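Local coordinates for CalsepRRP (Calystegia sepium, PDB 1JY5), which is an RNase-related protein of the RNase T2 family, whose active members cleave RNA, at residues A[9-14]-A[41-46]. Numbering follows the deposited sequence.
Sequences TLALTW and TIKGLW
Thr9–Trp14 and Thr41–Trp46 pair as antiparallel strands, Thr9 with Trp46 and Thr13 with Thr41 in hydrogen-bonded pairs, and between them a classic beta bulge sets Lys43 and Gly44 together against Ala11. One acceptor serves the bulge: Ala11 O takes Lys43 N at 2.9 Å and Gly44 N at 3.2 Å, both from the same face of its carbonyl plane. Because Gly44 has no side chain, the Trp46 indole can lie alongside it; a CB there would strike Trp46 NE1. With CG anti to its own carbonyl carbon (chi1 -49°), Trp46 lays one face of its six-membered ring over Ala11, a CH-pi contact with Ala11 CB 3.8 Å from the ring centroid, while Thr9 CG2 approaches Trp46 CE3 obliquely at 3.8 Å. An alanine in place of Trp46 would probably leave Ala11 CB without its aromatic cover and Glu101, hydrogen-bonded to Trp46 NE1, without that donor. Further along this face Thr13 OG1 packs against Lys43 CB at 3.2 Å. Leu10 and Leu45 lie on the opposite face, while Ile42 points away from strand 9-14; helix 116-129 packs against Ile42 and touches Leu45 through Thr123, and strand 174-182 pairs with the far edge of strand 7-14.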
loop_
_atom_site.group_PDB
_atom_site.type_symbol
_atom_site.label_atom_id
_atom_site.label_comp_id
_atom_site.label_asym_id
_atom_site.label_seq_id
_atom_site.Cartn_x
_atom_site.Cartn_y
_atom_site.Cartn_z
ATOM N N THR A 9 -1.753 2.452 -8.786
ATOM C CA THR A 9 -1.952 3.088 -7.488
ATOM C C THR A 9 -1.094 2.295 -6.507
ATOM O O THR A 9 -1.250 1.079 -6.389
ATOM C CB THR A 9 -3.427 3.034 -6.991
ATOM O OG1 THR A 9 -4.214 4.005 -7.692
ATOM C CG2 THR A 9 -3.502 3.324 -5.482
ATOM N N LEU A 10 -0.151 2.960 -5.845
ATOM C CA LEU A 10 0.654 2.272 -4.835
ATOM C C LEU A 10 -0.029 2.641 -3.521
ATOM O O LEU A 10 -0.006 3.797 -3.110
ATOM C CB LEU A 10 2.118 2.761 -4.816
ATOM C CG LEU A 10 3.000 2.232 -3.666
ATOM C CD1 LEU A 10 3.112 0.722 -3.757
ATOM C CD2 LEU A 10 4.405 2.857 -3.702
ATOM N N ALA A 11 -0.667 1.665 -2.884
ATOM C CA ALA A 11 -1.344 1.917 -1.621
ATOM C C ALA A 11 -0.440 1.458 -0.490
ATOM O O ALA A 11 0.141 0.372 -0.546
ATOM C CB ALA A 11 -2.682 1.180 -1.575
ATOM N N LEU A 12 -0.317 2.302 0.530
ATOM C CA LEU A 12 0.529 2.013 1.683
ATOM C C LEU A 12 -0.311 2.028 2.958
ATOM O O LEU A 12 -1.213 2.850 3.109
ATOM C CB LEU A 12 1.643 3.059 1.777
ATOM C CG LEU A 12 2.499 3.221 0.512
ATOM C CD1 LEU A 12 3.474 4.375 0.692
ATOM C CD2 LEU A 12 3.244 1.922 0.222
ATOM N N THR A 13 -0.003 1.123 3.875
ATOM C CA THR A 13 -0.742 1.021 5.124
ATOM C C THR A 13 0.080 1.527 6.303
ATOM O O THR A 13 1.259 1.196 6.428
ATOM C CB THR A 13 -1.123 -0.443 5.410
ATOM O OG1 THR A 13 -1.863 -0.967 4.301
ATOM C CG2 THR A 13 -1.962 -0.543 6.672
ATOM N N TRP A 14 -0.536 2.333 7.161
ATOM C CA TRP A 14 0.166 2.826 8.342
ATOM C C TRP A 14 0.018 1.710 9.376
ATOM O O TRP A 14 -1.070 1.470 9.900
ATOM C CB TRP A 14 -0.460 4.129 8.843
ATOM C CG TRP A 14 0.258 4.693 10.042
ATOM C CD1 TRP A 14 -0.139 4.620 11.348
ATOM C CD2 TRP A 14 1.525 5.369 10.045
ATOM N NE1 TRP A 14 0.802 5.210 12.166
ATOM C CE2 TRP A 14 1.833 5.675 11.392
ATOM C CE3 TRP A 14 2.430 5.742 9.043
ATOM C CZ2 TRP A 14 3.008 6.339 11.760
ATOM C CZ3 TRP A 14 3.600 6.403 9.407
ATOM C CH2 TRP A 14 3.878 6.694 10.759
ATOM N N THR A 41 3.760 0.362 5.301
ATOM C CA THR A 41 4.144 -0.892 4.664
ATOM C C THR A 41 3.238 -1.013 3.444
ATOM O O THR A 41 2.249 -0.286 3.314
ATOM C CB THR A 41 3.952 -2.151 5.569
ATOM O OG1 THR A 41 2.591 -2.235 6.007
ATOM C CG2 THR A 41 4.890 -2.104 6.765
ATOM N N ILE A 42 3.569 -1.929 2.547
ATOM C CA ILE A 42 2.783 -2.091 1.331
ATOM C C ILE A 42 1.429 -2.760 1.514
ATOM O O ILE A 42 1.319 -3.834 2.105
ATOM C CB ILE A 42 3.565 -2.898 0.264
ATOM C CG1 ILE A 42 4.901 -2.202 -0.036
ATOM C CG2 ILE A 42 2.740 -2.993 -1.019
ATOM C CD1 ILE A 42 5.858 -3.038 -0.873
ATOM N N LYS A 43 0.394 -2.095 1.023
ATOM C CA LYS A 43 -0.940 -2.661 1.041
ATOM C C LYS A 43 -1.013 -3.374 -0.314
ATOM O O LYS A 43 -1.338 -4.566 -0.396
ATOM C CB LYS A 43 -1.996 -1.560 1.124
ATOM C CG LYS A 43 -3.414 -2.049 0.921
ATOM C CD LYS A 43 -3.801 -3.093 1.948
ATOM C CE LYS A 43 -5.203 -3.586 1.665
ATOM N NZ LYS A 43 -5.634 -4.642 2.615
ATOM N N GLY A 44 -0.693 -2.636 -1.378
ATOM C CA GLY A 44 -0.695 -3.222 -2.710
ATOM C C GLY A 44 -0.309 -2.280 -3.838
ATOM O O GLY A 44 -0.099 -1.093 -3.614
ATOM N N LEU A 45 -0.180 -2.826 -5.049
ATOM C CA LEU A 45 0.122 -2.034 -6.243
ATOM C C LEU A 45 -1.079 -2.375 -7.104
ATOM O O LEU A 45 -1.230 -3.512 -7.550
ATOM C CB LEU A 45 1.413 -2.495 -6.938
ATOM C CG LEU A 45 1.734 -1.753 -8.253
ATOM C CD1 LEU A 45 1.925 -0.258 -7.994
ATOM C CD2 LEU A 45 3.003 -2.335 -8.872
ATOM N N TRP A 46 -1.945 -1.399 -7.325
ATOM C CA TRP A 46 -3.154 -1.669 -8.076
ATOM C C TRP A 46 -3.284 -1.107 -9.492
ATOM O O TRP A 46 -3.188 0.104 -9.697
ATOM C CB TRP A 46 -4.373 -1.189 -7.272
ATOM C CG TRP A 46 -4.422 -1.625 -5.824
ATOM C CD1 TRP A 46 -3.980 -2.807 -5.302
ATOM C CD2 TRP A 46 -5.014 -0.901 -4.734
ATOM N NE1 TRP A 46 -4.262 -2.865 -3.953
ATOM C CE2 TRP A 46 -4.895 -1.709 -3.579
ATOM C CE3 TRP A 46 -5.635 0.353 -4.620
ATOM C CZ2 TRP A 46 -5.372 -1.308 -2.327
ATOM C CZ3 TRP A 46 -6.113 0.752 -3.364
ATOM C CH2 TRP A 46 -5.975 -0.080 -2.239
#